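Local coordinates for Alpha/beta hydrolase (Legionella pneumophila subsp. pneumophila str. Philadelphia 1, PDB 4EZI), which is of unknown function but has the alpha/beta-hydrolase fold and is probably a serine hydrolase, perhaps acting on triacylglycerols, at residues A[201-206]-A[223-228]; A[130-135]-A[171-176]; A[239-244]-A[288-293]; A[219-224]-A[318-323]. All blocks are in the same frame, centred on the assembly; numbering follows the deposited sequence.

Overall arrangement
The centre of contact 2 lies about 6 Å from the centre of the chain and includes the last glycine of the probable nucleophile elbow, whereas contacts 1 and 3 lie among the helices between strands 193-197 and 310-314, a lid-like position for this fold. Contact 4 ties that helical layer to the loop carrying Asp318, the likely acid of a Ser-His-Asp triad. Contacts 1 and 4 share helix 218-233 and have centres about 8 Å apart. Contact 2 reaches the same helix through Ser228 OG, 3.2 Å from Tyr131 N. Contact 3 is peripheral, its nearest atoms about 10 Å from contact 2. Bound di(hydroxyethyl)ether, probably from the crystallisation liquor, comes within about 4 Å of the side chains of Phe225, Val132 and Tyr221.

Contact 1 (A[201-206]-A[223-228]); sequences YGWEET and AYFFYS
Trp203, Phe225 and Phe226 make up the whole of this contact, and all three are buried. The indole of Trp203 loses the most surface; it presents the far rim of its six-membered ring, so that both phenylalanines lie at its edge, near its plane. Its CZ3 comes within 3.8 Å of Phe225 CE2, while CH2 lies 3.9 Å from Phe226 CZ. The six-membered ring and the Phe225 ring, with centroids 5.9 Å apart and planes at 45°, are too oblique for a stack or an edge-to-face pair. With CG anti to the backbone N (chi1 175°), the indole of Trp203 reaches across from the first turn of helix 203-212 to helix 218-233, two members of the helical region inserted between strands 193-197 and 310-314 of the alpha/beta-hydrolase sheet. The two phenylalanines also meet each other: Phe225 CD2 stands 3.7 Å above the centre of the Phe226 ring. The group extends further: Phe299 meets the indole edge-to-face, and Phe280 does the same with Phe226. The turn bearing Trp203 is bound twice at Gly202 O, where Thr206 N and Thr206 OG1 donate from opposite faces of the carbonyl plane, each at 2.9 Å.

Contact 2 (A[130-135]-A[171-176]); sequences PYVQAE and GGFSTI
Val132 and Phe173 lie across from one another, CA atoms 7.3 Å apart, and the next pair, Ala134 and Ser174, is at 6.9 Å. One backbone is a type II beta turn from Pro130 to Gln133 that runs into helix 134-154; the other is an early part of helix 170-185. Val132 occupies the third position of the turn with a positive phi of 53°, unusual for a branched residue. Its peptide N-H is bonded to Glu170, and Asn298 spans its carbonyl oxygen and the N-H of Ala134. Helix 170-185 follows the strand and sharp turn that fit a nucleophile elbow (GxSxG, probably with Ser169 as nucleophile), and Gly171 is the last glycine of that pattern. The side chain of Phe173 lies near the probable Ser-His-Asp triad without touching it. Its CG is anti to the backbone N (chi1 179°), which extends the ring toward the turn. Val132 CG1 sits 3.6 Å from the ring centroid and only 9° off the normal, a CH-pi contact over the face. Val132 CG2 covers the ring of Tyr131 instead, so the two branches serve different aromatics. Ala134 takes the edge of Phe173, with CA 3.8 Å from CE1 and CB 3.9 Å from CZ.

Contact 3 (A[239-244]-A[288-293]); sequences FDEIFA and TDRNTE
Arg290 and Glu241 carry this surface contact between them, approaching from opposite directions. From CB, the arginine starts with CG lodged between the backbone N and the carbonyl carbon (chi1 66°), and the chain then runs extended through CD to NE; these methylenes supply reach, and the bonding is all at the end. At CZ the guanidinium opens out, one face lying over Asn291 ND2, which is offset toward its rim. The two terminal nitrogens then meet the carboxylate end-on. NH1 donates to Glu241 OE2 at 2.8 Å, and NH2 to Glu241 OE1 at 3.0 Å with an N-H...O angle of 172°. Both oxygens accept through their syn lone pairs, and the two planar groups lie only 11° apart, so each bond is close to in-plane for both partners. Glu241 OE1 has a second partner in Ser237 OG, which would help fix the rotation of the carboxylate. On the arginine's own side, Asp289 OD1 accepts from Asn291 N at 2.8 Å and forms an Asx turn, while Asp289 OD2 is bonded to Trp236 NE1. The result is a bidentate, end-on arginine-carboxylate salt bridge, joining the short, weakly bonded helical turn around 239-242 to the turn that leads into helix 292-299.

Contact 4 (A[219-224]-A[318-323]); sequences TAYLAY and DRDVPY
Tyr221 and Asp320 meet at about a right angle, the phenol pointing outward from helix 218-233 and the carboxylate lying at the edge of its ring. The ring and carboxylate planes are 69° apart. Tyr221 OH donates to Asp320 OD2 over 2.6 Å, a short bond that reaches the oxygen on its anti side and somewhat out of the carboxylate plane. The same oxygen lies 3.4 Å from Tyr221 CE2, close to the ring plane. CG of Tyr221 lies beside the backbone N (chi1 -64°) and anti to the carbonyl carbon, directing the phenol at the loop; its length spans the 9.2 Å between Tyr221 CA and Asp320 CA. Asp320 OD2 also forms a salt bridge with Arg217 NE, so the buried carboxylate has two donors on one oxygen, which would be expected to stabilise its negative charge. The loop 318-323 follows strand 310-314 of the hydrolase sheet, where the fold commonly places its catalytic acid; Asp318 OD2 is indeed bonded to His351 ND1, consistent with a Ser169-His351-Asp318 triad. Asp318 OD1 shapes the loop in an Asx turn. Asp320 N approaches it nearly end-on at 2.7 Å, while Val321 N, at 3.0 Å, comes from above the carboxylate plane, 62° out of it. Asp320 itself packs against His351, while the phenol of Tyr221 touches Tyr131 and the probable nucleophile elbow.

Contact 1 (A[201-206]-A[223-228])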
loop_
_atom_site.group_PDB
_atom_site.type_symbol
_atom_site.label_atom_id
_atom_site.label_comp_id
_atom_site.label_asym_id
_atom_site.label_seq_id
_atom_site.Cartn_x
_atom_site.Cartn_y
_atom_site.Cartn_z
ATOM N N TYR A 201 5.369 6.752 -8.888
ATOM C CA TYR A 201 6.208 6.114 -9.870
ATOM C C TYR A 201 7.378 7.030 -10.225
ATOM O O TYR A 201 7.187 8.181 -10.597
ATOM C CB TYR A 201 5.460 5.803 -11.173
ATOM C CG TYR A 201 4.251 4.888 -11.046
ATOM C CD1 TYR A 201 4.381 3.501 -11.073
ATOM C CD2 TYR A 201 2.999 5.424 -10.907
ATOM C CE1 TYR A 201 3.240 2.670 -10.986
ATOM C CE2 TYR A 201 1.869 4.617 -10.808
ATOM C CZ TYR A 201 2.002 3.241 -10.820
ATOM O OH TYR A 201 0.904 2.428 -10.696
ATOM N N GLY A 202 8.574 6.495 -10.082
ATOM C CA GLY A 202 9.794 7.157 -10.514
ATOM C C GLY A 202 10.415 8.030 -9.449
ATOM O O GLY A 202 9.772 8.940 -8.906
ATOM N N TRP A 203 11.690 7.790 -9.168
ATOM C CA TRP A 203 12.398 8.555 -8.149
ATOM C C TRP A 203 12.454 10.037 -8.519
ATOM O O TRP A 203 12.056 10.890 -7.740
ATOM C CB TRP A 203 13.798 7.987 -7.976
ATOM C CG TRP A 203 14.635 8.773 -7.046
ATOM C CD1 TRP A 203 15.731 9.514 -7.362
ATOM C CD2 TRP A 203 14.409 8.968 -5.641
ATOM N NE1 TRP A 203 16.230 10.135 -6.238
ATOM C CE2 TRP A 203 15.432 9.819 -5.174
ATOM C CE3 TRP A 203 13.450 8.507 -4.725
ATOM C CZ2 TRP A 203 15.516 10.215 -3.845
ATOM C CZ3 TRP A 203 13.541 8.887 -3.409
ATOM C CH2 TRP A 203 14.567 9.738 -2.976
ATOM N N GLU A 204 12.976 10.333 -9.706
ATOM C CA GLU A 204 13.094 11.734 -10.107
ATOM C C GLU A 204 11.716 12.410 -10.214
ATOM O O GLU A 204 11.511 13.528 -9.758
ATOM C CB GLU A 204 13.887 11.862 -11.415
ATOM C CG GLU A 204 14.118 13.338 -11.842
ATOM C CD GLU A 204 14.942 13.492 -13.118
ATOM O OE1 GLU A 204 15.194 12.474 -13.819
ATOM O OE2 GLU A 204 15.336 14.655 -13.403
ATOM N N GLU A 205 10.771 11.725 -10.843
ATOM C CA GLU A 205 9.431 12.275 -11.036
ATOM C C GLU A 205 8.764 12.589 -9.689
ATOM O O GLU A 205 8.165 13.655 -9.496
ATOM C CB GLU A 205 8.555 11.338 -11.879
ATOM C CG GLU A 205 9.002 11.201 -13.353
ATOM C CD GLU A 205 10.295 10.380 -13.561
ATOM O OE1 GLU A 205 10.710 9.564 -12.690
ATOM O OE2 GLU A 205 10.899 10.544 -14.662
ATOM N N THR A 206 8.845 11.642 -8.772
ATOM C CA THR A 206 8.206 11.815 -7.490
ATOM C C THR A 206 8.925 12.876 -6.651
ATOM O O THR A 206 8.275 13.731 -6.041
ATOM C CB THR A 206 8.066 10.463 -6.757
ATOM O OG1 THR A 206 7.301 9.571 -7.563
ATOM C CG2 THR A 206 7.351 10.623 -5.411
ATOM N N ALA A 223 9.385 13.965 5.224
ATOM C CA ALA A 223 9.943 13.797 6.570
ATOM C C ALA A 223 9.961 12.295 6.950
ATOM O O ALA A 223 10.982 11.758 7.389
ATOM C CB ALA A 223 9.109 14.591 7.562
ATOM N N TYR A 224 8.838 11.630 6.719
ATOM C CA TYR A 224 8.735 10.202 7.035
ATOM C C TYR A 224 9.746 9.397 6.228
ATOM O O TYR A 224 10.453 8.518 6.732
ATOM C CB TYR A 224 7.302 9.751 6.743
ATOM C CG TYR A 224 6.747 8.474 7.342
ATOM C CD1 TYR A 224 7.397 7.749 8.327
ATOM C CD2 TYR A 224 5.491 8.049 6.967
ATOM C CE1 TYR A 224 6.783 6.669 8.938
ATOM C CE2 TYR A 224 4.864 6.958 7.591
ATOM C CZ TYR A 224 5.515 6.269 8.561
ATOM O OH TYR A 224 4.899 5.220 9.197
ATOM N N PHE A 225 9.827 9.691 4.930
ATOM C CA PHE A 225 10.660 8.923 4.054
ATOM C C PHE A 225 12.139 9.011 4.426
ATOM O O PHE A 225 12.815 8.006 4.579
ATOM C CB PHE A 225 10.460 9.350 2.578
ATOM C CG PHE A 225 11.296 8.542 1.625
ATOM C CD1 PHE A 225 10.923 7.249 1.298
ATOM C CD2 PHE A 225 12.488 9.025 1.123
ATOM C CE1 PHE A 225 11.694 6.454 0.499
ATOM C CE2 PHE A 225 13.267 8.218 0.306
ATOM C CZ PHE A 225 12.863 6.939 -0.004
ATOM N N PHE A 226 12.652 10.227 4.549
ATOM C CA PHE A 226 14.071 10.374 4.839
ATOM C C PHE A 226 14.419 10.014 6.272
ATOM O O PHE A 226 15.504 9.492 6.538
ATOM C CB PHE A 226 14.594 11.756 4.413
ATOM C CG PHE A 226 14.655 11.912 2.919
ATOM C CD1 PHE A 226 15.600 11.214 2.186
ATOM C CD2 PHE A 226 13.766 12.705 2.265
ATOM C CE1 PHE A 226 15.657 11.325 0.795
ATOM C CE2 PHE A 226 13.817 12.832 0.878
ATOM C CZ PHE A 226 14.750 12.135 0.147
ATOM N N TYR A 227 13.506 10.257 7.223
ATOM C CA TYR A 227 13.757 9.825 8.596
ATOM C C TYR A 227 13.877 8.298 8.660
ATOM O O TYR A 227 14.808 7.741 9.261
ATOM C CB TYR A 227 12.673 10.361 9.535
ATOM C CG TYR A 227 12.809 9.861 10.942
ATOM C CD1 TYR A 227 13.964 10.051 11.668
ATOM C CD2 TYR A 227 11.792 9.163 11.548
ATOM C CE1 TYR A 227 14.110 9.566 12.967
ATOM C CE2 TYR A 227 11.920 8.673 12.838
ATOM C CZ TYR A 227 13.093 8.862 13.542
ATOM O OH TYR A 227 13.231 8.376 14.833
ATOM N N SER A 228 12.942 7.611 8.011
ATOM C CA SER A 228 12.931 6.159 8.012
ATOM C C SER A 228 14.112 5.585 7.229
ATOM O O SER A 228 14.737 4.610 7.660
ATOM C CB SER A 228 11.589 5.685 7.426
ATOM O OG SER A 228 11.536 4.264 7.399
#

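Contact 2 (A[130-135]-A[171-176])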
loop_
_atom_site.group_PDB
_atom_site.type_symbol
_atom_site.label_atom_id
_atom_site.label_comp_id
_atom_site.label_asym_id
_atom_site.label_seq_id
_atom_site.Cartn_x
_atom_site.Cartn_y
_atom_site.Cartn_z
ATOM N N PRO A 130 9.403 1.116 7.827
ATOM C CA PRO A 130 10.298 1.372 6.679
ATOM C C PRO A 130 9.458 1.836 5.488
ATOM O O PRO A 130 8.838 1.052 4.785
ATOM C CB PRO A 130 10.976 0.003 6.438
ATOM C CG PRO A 130 10.580 -0.849 7.624
ATOM C CD PRO A 130 9.258 -0.328 8.062
ATOM N N TYR A 131 9.423 3.144 5.294
ATOM C CA TYR A 131 8.404 3.818 4.497
ATOM C C TYR A 131 8.810 3.885 3.031
ATOM O O TYR A 131 9.872 4.403 2.668
ATOM C CB TYR A 131 8.193 5.211 5.068
ATOM C CG TYR A 131 7.145 6.034 4.370
ATOM C CD1 TYR A 131 5.852 5.560 4.141
ATOM C CD2 TYR A 131 7.430 7.297 3.923
ATOM C CE1 TYR A 131 4.884 6.332 3.530
ATOM C CE2 TYR A 131 6.479 8.096 3.326
ATOM C CZ TYR A 131 5.220 7.610 3.115
ATOM O OH TYR A 131 4.314 8.432 2.490
ATOM N N VAL A 132 7.972 3.354 2.154
ATOM C CA VAL A 132 8.281 3.324 0.708
ATOM C C VAL A 132 9.665 2.691 0.481
ATOM O O VAL A 132 10.411 3.135 -0.382
ATOM C CB VAL A 132 8.115 4.705 -0.017
ATOM C CG1 VAL A 132 7.829 4.452 -1.512
ATOM C CG2 VAL A 132 7.006 5.533 0.606
ATOM N N GLN A 133 9.933 1.612 1.223
ATOM C CA GLN A 133 11.124 0.780 1.046
ATOM C C GLN A 133 10.697 -0.516 0.374
ATOM O O GLN A 133 10.007 -1.354 0.971
ATOM C CB GLN A 133 11.847 0.560 2.372
ATOM C CG GLN A 133 12.454 1.871 2.919
ATOM C CD GLN A 133 13.224 1.717 4.225
ATOM O OE1 GLN A 133 13.792 0.658 4.500
ATOM N NE2 GLN A 133 13.236 2.766 5.044
ATOM N N ALA A 134 11.069 -0.645 -0.902
ATOM C CA ALA A 134 10.566 -1.700 -1.748
ATOM C C ALA A 134 10.809 -3.097 -1.191
ATOM O O ALA A 134 9.918 -3.943 -1.220
ATOM C CB ALA A 134 11.187 -1.601 -3.137
ATOM N N GLU A 135 12.015 -3.362 -0.699
ATOM C CA GLU A 135 12.351 -4.732 -0.338
ATOM C C GLU A 135 11.401 -5.317 0.694
ATOM O O GLU A 135 10.919 -6.442 0.544
ATOM C CB GLU A 135 13.776 -4.770 0.183
ATOM C CG GLU A 135 14.274 -6.117 0.685
ATOM C CD GLU A 135 14.208 -7.243 -0.320
ATOM O OE1 GLU A 135 14.482 -6.993 -1.526
ATOM O OE2 GLU A 135 13.910 -8.403 0.100
ATOM N N GLY A 171 0.600 2.113 -0.717
ATOM C CA GLY A 171 0.158 0.773 -1.047
ATOM C C GLY A 171 0.067 0.430 -2.507
ATOM O O GLY A 171 0.108 -0.745 -2.851
ATOM N N GLY A 172 -0.051 1.454 -3.345
ATOM C CA GLY A 172 0.089 1.214 -4.781
ATOM C C GLY A 172 1.507 0.798 -5.111
ATOM O O GLY A 172 1.731 -0.108 -5.908
ATOM N N PHE A 173 2.471 1.487 -4.503
ATOM C CA PHE A 173 3.872 1.091 -4.608
ATOM C C PHE A 173 4.088 -0.316 -4.034
ATOM O O PHE A 173 4.710 -1.157 -4.669
ATOM C CB PHE A 173 4.719 2.167 -3.924
ATOM C CG PHE A 173 6.205 1.911 -3.919
ATOM C CD1 PHE A 173 6.818 1.192 -2.916
ATOM C CD2 PHE A 173 7.000 2.452 -4.909
ATOM C CE1 PHE A 173 8.185 1.006 -2.898
ATOM C CE2 PHE A 173 8.368 2.283 -4.884
ATOM C CZ PHE A 173 8.963 1.544 -3.904
ATOM N N SER A 174 3.551 -0.583 -2.852
ATOM C CA SER A 174 3.686 -1.918 -2.266
ATOM C C SER A 174 3.142 -2.986 -3.202
ATOM O O SER A 174 3.714 -4.064 -3.315
ATOM C CB SER A 174 2.903 -1.981 -0.966
ATOM O OG SER A 174 3.355 -1.018 -0.041
ATOM N N THR A 175 2.008 -2.703 -3.838
ATOM C CA THR A 175 1.380 -3.646 -4.740
ATOM C C THR A 175 2.285 -3.965 -5.930
ATOM O O THR A 175 2.454 -5.141 -6.310
ATOM C CB THR A 175 0.024 -3.095 -5.211
ATOM O OG1 THR A 175 -0.857 -2.999 -4.102
ATOM C CG2 THR A 175 -0.626 -3.971 -6.279
ATOM N N ILE A 176 2.877 -2.934 -6.528
ATOM C CA ILE A 176 3.775 -3.136 -7.664
ATOM C C ILE A 176 5.011 -3.948 -7.263
ATOM O O ILE A 176 5.393 -4.884 -7.974
ATOM C CB ILE A 176 4.175 -1.790 -8.274
ATOM C CG1 ILE A 176 3.027 -1.182 -9.077
ATOM C CG2 ILE A 176 5.463 -1.902 -9.133
ATOM C CD1 ILE A 176 2.818 -1.902 -10.477
#

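Contact 3 (A[239-244]-A[288-293])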
loop_
_atom_site.group_PDB
_atom_site.type_symbol
_atom_site.label_atom_id
_atom_site.label_comp_id
_atom_site.label_asym_id
_atom_site.label_seq_id
_atom_site.Cartn_x
_atom_site.Cartn_y
_atom_site.Cartn_z
ATOM N N PHE A 239 21.276 12.656 10.832
ATOM C CA PHE A 239 20.027 13.321 10.610
ATOM C C PHE A 239 20.200 14.817 10.381
ATOM O O PHE A 239 19.320 15.438 9.786
ATOM C CB PHE A 239 19.051 13.063 11.759
ATOM C CG PHE A 239 18.622 11.617 11.886
ATOM C CD1 PHE A 239 17.758 11.048 10.983
ATOM C CD2 PHE A 239 19.083 10.838 12.919
ATOM C CE1 PHE A 239 17.373 9.733 11.099
ATOM C CE2 PHE A 239 18.681 9.506 13.053
ATOM C CZ PHE A 239 17.842 8.961 12.143
ATOM N N ASP A 240 21.273 15.406 10.892
ATOM C CA ASP A 240 21.481 16.850 10.782
ATOM C C ASP A 240 22.034 17.280 9.439
ATOM O O ASP A 240 21.973 18.451 9.094
ATOM C CB ASP A 240 22.358 17.340 11.926
ATOM C CG ASP A 240 21.916 16.758 13.243
ATOM O OD1 ASP A 240 20.721 16.921 13.547
ATOM O OD2 ASP A 240 22.732 16.094 13.912
ATOM N N GLU A 241 22.547 16.338 8.661
ATOM C CA GLU A 241 22.875 16.595 7.264
ATOM C C GLU A 241 21.575 16.775 6.465
ATOM O O GLU A 241 21.526 17.555 5.514
ATOM C CB GLU A 241 23.691 15.429 6.682
ATOM C CG GLU A 241 23.981 15.638 5.201
ATOM C CD GLU A 241 24.825 14.570 4.504
ATOM O OE1 GLU A 241 25.398 13.676 5.176
ATOM O OE2 GLU A 241 24.944 14.685 3.248
ATOM N N ILE A 242 20.543 16.015 6.832
ATOM C CA ILE A 242 19.278 15.969 6.117
ATOM C C ILE A 242 18.367 17.110 6.552
ATOM O O ILE A 242 17.937 17.934 5.732
ATOM C CB ILE A 242 18.593 14.601 6.352
ATOM C CG1 ILE A 242 19.486 13.444 5.892
ATOM C CG2 ILE A 242 17.244 14.562 5.669
ATOM C CD1 ILE A 242 18.980 12.110 6.300
ATOM N N PHE A 243 18.058 17.168 7.850
ATOM C CA PHE A 243 16.992 18.007 8.385
ATOM C C PHE A 243 17.543 19.244 9.060
ATOM O O PHE A 243 18.412 19.168 9.937
ATOM C CB PHE A 243 16.148 17.226 9.402
ATOM C CG PHE A 243 15.399 16.071 8.801
ATOM C CD1 PHE A 243 14.446 16.273 7.803
ATOM C CD2 PHE A 243 15.602 14.789 9.267
ATOM C CE1 PHE A 243 13.743 15.203 7.268
ATOM C CE2 PHE A 243 14.920 13.723 8.730
ATOM C CZ PHE A 243 13.964 13.935 7.751
ATOM N N ALA A 244 16.999 20.400 8.679
ATOM C CA ALA A 244 17.304 21.684 9.311
ATOM C C ALA A 244 16.672 21.758 10.692
ATOM O O ALA A 244 15.622 21.176 10.943
ATOM C CB ALA A 244 16.773 22.818 8.459
ATOM N N THR A 288 22.165 14.822 -7.786
ATOM C CA THR A 288 23.576 14.814 -7.475
ATOM C C THR A 288 23.853 14.323 -6.042
ATOM O O THR A 288 25.006 14.179 -5.645
ATOM C CB THR A 288 24.175 16.186 -7.668
ATOM O OG1 THR A 288 23.426 17.137 -6.901
ATOM C CG2 THR A 288 24.151 16.571 -9.156
ATOM N N ASP A 289 22.810 13.937 -5.304
ATOM C CA ASP A 289 23.030 13.299 -4.020
ATOM C C ASP A 289 23.904 12.091 -4.257
ATOM O O ASP A 289 23.720 11.364 -5.242
ATOM C CB ASP A 289 21.708 12.890 -3.388
ATOM C CG ASP A 289 21.871 12.308 -2.006
ATOM O OD1 ASP A 289 22.174 11.100 -1.885
ATOM O OD2 ASP A 289 21.708 13.076 -1.034
ATOM N N ARG A 290 24.878 11.877 -3.386
ATOM C CA ARG A 290 25.822 10.776 -3.554
ATOM C C ARG A 290 25.179 9.396 -3.526
ATOM O O ARG A 290 25.792 8.421 -3.956
ATOM C CB ARG A 290 26.947 10.862 -2.521
ATOM C CG ARG A 290 26.486 10.661 -1.094
ATOM C CD ARG A 290 27.588 11.017 -0.160
ATOM N NE ARG A 290 27.267 10.914 1.265
ATOM C CZ ARG A 290 26.719 11.883 2.004
ATOM N NH1 ARG A 290 26.271 12.995 1.445
ATOM N NH2 ARG A 290 26.594 11.711 3.316
ATOM N N ASN A 291 23.944 9.323 -3.032
ATOM C CA ASN A 291 23.196 8.058 -2.949
ATOM C C ASN A 291 22.171 7.870 -4.058
ATOM O O ASN A 291 21.342 6.955 -3.983
ATOM C CB ASN A 291 22.514 7.985 -1.584
ATOM C CG ASN A 291 23.515 8.042 -0.467
ATOM O OD1 ASN A 291 24.320 7.117 -0.317
ATOM N ND2 ASN A 291 23.491 9.118 0.313
ATOM N N THR A 292 22.230 8.712 -5.084
ATOM C CA THR A 292 21.199 8.675 -6.098
ATOM C C THR A 292 21.007 7.284 -6.719
ATOM O O THR A 292 19.872 6.864 -6.948
ATOM C CB THR A 292 21.472 9.756 -7.158
ATOM O OG1 THR A 292 21.374 11.061 -6.551
ATOM C CG2 THR A 292 20.476 9.674 -8.274
ATOM N N GLU A 293 22.087 6.560 -6.995
ATOM C CA GLU A 293 21.916 5.254 -7.621
ATOM C C GLU A 293 21.148 4.243 -6.748
ATOM O O GLU A 293 20.226 3.581 -7.223
ATOM C CB GLU A 293 23.243 4.720 -8.139
ATOM C CG GLU A 293 23.792 5.529 -9.348
ATOM C CD GLU A 293 22.757 5.807 -10.458
ATOM O OE1 GLU A 293 22.026 4.872 -10.857
ATOM O OE2 GLU A 293 22.667 6.970 -10.930
#

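Contact 4 (A[219-224]-A[318-323])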
loop_
_atom_site.group_PDB
_atom_site.type_symbol
_atom_site.label_atom_id
_atom_site.label_comp_id
_atom_site.label_asym_id
_atom_site.label_seq_id
_atom_site.Cartn_x
_atom_site.Cartn_y
_atom_site.Cartn_z
ATOM N N THR A 219 5.272 17.625 2.849
ATOM C CA THR A 219 6.325 17.718 3.841
ATOM C C THR A 219 6.309 16.499 4.764
ATOM O O THR A 219 7.358 15.950 5.109
ATOM C CB THR A 219 6.197 19.000 4.658
ATOM O OG1 THR A 219 6.176 20.090 3.734
ATOM C CG2 THR A 219 7.378 19.163 5.623
ATOM N N ALA A 220 5.116 16.095 5.203
ATOM C CA ALA A 220 4.986 14.912 6.058
ATOM C C ALA A 220 5.518 13.668 5.361
ATOM O O ALA A 220 6.218 12.861 5.972
ATOM C CB ALA A 220 3.549 14.728 6.519
ATOM N N TYR A 221 5.166 13.457 4.091
ATOM C CA TYR A 221 5.665 12.301 3.372
ATOM C C TYR A 221 7.201 12.303 3.336
ATOM O O TYR A 221 7.852 11.271 3.502
ATOM C CB TYR A 221 5.150 12.281 1.937
ATOM C CG TYR A 221 3.666 12.139 1.707
ATOM C CD1 TYR A 221 2.878 11.337 2.508
ATOM C CD2 TYR A 221 3.074 12.752 0.632
ATOM C CE1 TYR A 221 1.523 11.141 2.227
ATOM C CE2 TYR A 221 1.728 12.576 0.340
ATOM C CZ TYR A 221 0.951 11.772 1.166
ATOM O OH TYR A 221 -0.378 11.576 0.881
ATOM N N LEU A 222 7.789 13.446 3.002
ATOM C CA LEU A 222 9.243 13.521 2.853
ATOM C C LEU A 222 9.946 13.367 4.183
ATOM O O LEU A 222 11.000 12.731 4.258
ATOM C CB LEU A 222 9.658 14.828 2.161
ATOM C CG LEU A 222 9.244 14.892 0.689
ATOM C CD1 LEU A 222 9.440 16.309 0.165
ATOM C CD2 LEU A 222 9.985 13.891 -0.179
ATOM N N ALA A 223 9.385 13.965 5.224
ATOM C CA ALA A 223 9.943 13.797 6.570
ATOM C C ALA A 223 9.961 12.295 6.950
ATOM O O ALA A 223 10.982 11.758 7.389
ATOM C CB ALA A 223 9.109 14.591 7.562
ATOM N N TYR A 224 8.838 11.630 6.719
ATOM C CA TYR A 224 8.735 10.202 7.035
ATOM C C TYR A 224 9.746 9.397 6.228
ATOM O O TYR A 224 10.453 8.518 6.732
ATOM C CB TYR A 224 7.302 9.751 6.743
ATOM C CG TYR A 224 6.747 8.474 7.342
ATOM C CD1 TYR A 224 7.397 7.749 8.327
ATOM C CD2 TYR A 224 5.491 8.049 6.967
ATOM C CE1 TYR A 224 6.783 6.669 8.938
ATOM C CE2 TYR A 224 4.864 6.958 7.591
ATOM C CZ TYR A 224 5.515 6.269 8.561
ATOM O OH TYR A 224 4.899 5.220 9.197
ATOM N N ASP A 318 -4.332 14.573 -9.104
ATOM C CA ASP A 318 -3.497 14.269 -7.942
ATOM C C ASP A 318 -2.444 15.351 -7.701
ATOM O O ASP A 318 -1.686 15.663 -8.616
ATOM C CB ASP A 318 -2.803 12.918 -8.132
ATOM C CG ASP A 318 -2.605 12.185 -6.816
ATOM O OD1 ASP A 318 -2.043 12.799 -5.878
ATOM O OD2 ASP A 318 -3.043 11.025 -6.704
ATOM N N ARG A 319 -2.422 15.874 -6.480
ATOM C CA ARG A 319 -1.398 16.801 -6.026
ATOM C C ARG A 319 -0.447 16.153 -5.023
ATOM O O ARG A 319 0.410 16.834 -4.470
ATOM C CB ARG A 319 -2.015 18.090 -5.481
ATOM C CG ARG A 319 -2.937 18.830 -6.438
ATOM C CD ARG A 319 -2.379 18.973 -7.825
ATOM N NE ARG A 319 -1.061 19.574 -7.914
ATOM C CZ ARG A 319 -0.280 19.568 -9.009
ATOM N NH1 ARG A 319 -0.671 18.962 -10.129
ATOM N NH2 ARG A 319 0.924 20.145 -8.974
ATOM N N ASP A 320 -0.612 14.846 -4.790
ATOM C CA ASP A 320 0.278 14.126 -3.863
ATOM C C ASP A 320 1.344 13.303 -4.565
ATOM O O ASP A 320 2.477 13.244 -4.080
ATOM C CB ASP A 320 -0.491 13.175 -2.965
ATOM C CG ASP A 320 -1.300 13.852 -1.884
ATOM O OD1 ASP A 320 -1.789 14.975 -2.084
ATOM O OD2 ASP A 320 -1.440 13.228 -0.807
ATOM N N VAL A 321 0.973 12.630 -5.653
ATOM C CA VAL A 321 1.886 11.837 -6.467
ATOM C C VAL A 321 1.643 12.162 -7.945
ATOM O O VAL A 321 0.500 12.363 -8.350
ATOM C CB VAL A 321 1.769 10.319 -6.216
ATOM C CG1 VAL A 321 2.166 9.972 -4.775
ATOM C CG2 VAL A 321 0.406 9.876 -6.501
ATOM N N PRO A 322 2.706 12.230 -8.749
ATOM C CA PRO A 322 2.577 12.779 -10.089
ATOM C C PRO A 322 1.925 11.810 -11.052
ATOM O O PRO A 322 2.411 10.695 -11.261
ATOM C CB PRO A 322 4.023 13.053 -10.500
ATOM C CG PRO A 322 4.828 12.079 -9.718
ATOM C CD PRO A 322 4.106 11.948 -8.403
ATOM N N TYR A 323 0.850 12.237 -11.689
ATOM C CA TYR A 323 0.203 11.411 -12.702
ATOM C C TYR A 323 1.154 11.124 -13.855
ATOM O O TYR A 323 1.073 10.063 -14.475
ATOM C CB TYR A 323 -1.111 12.036 -13.179
ATOM C CG TYR A 323 -1.977 11.001 -13.871
ATOM C CD1 TYR A 323 -2.823 10.191 -13.122
ATOM C CD2 TYR A 323 -1.920 10.790 -15.230
ATOM C CE1 TYR A 323 -3.589 9.225 -13.691
ATOM C CE2 TYR A 323 -2.697 9.781 -15.825
ATOM C CZ TYR A 323 -3.526 9.003 -15.035
ATOM O OH TYR A 323 -4.302 8.018 -15.602
#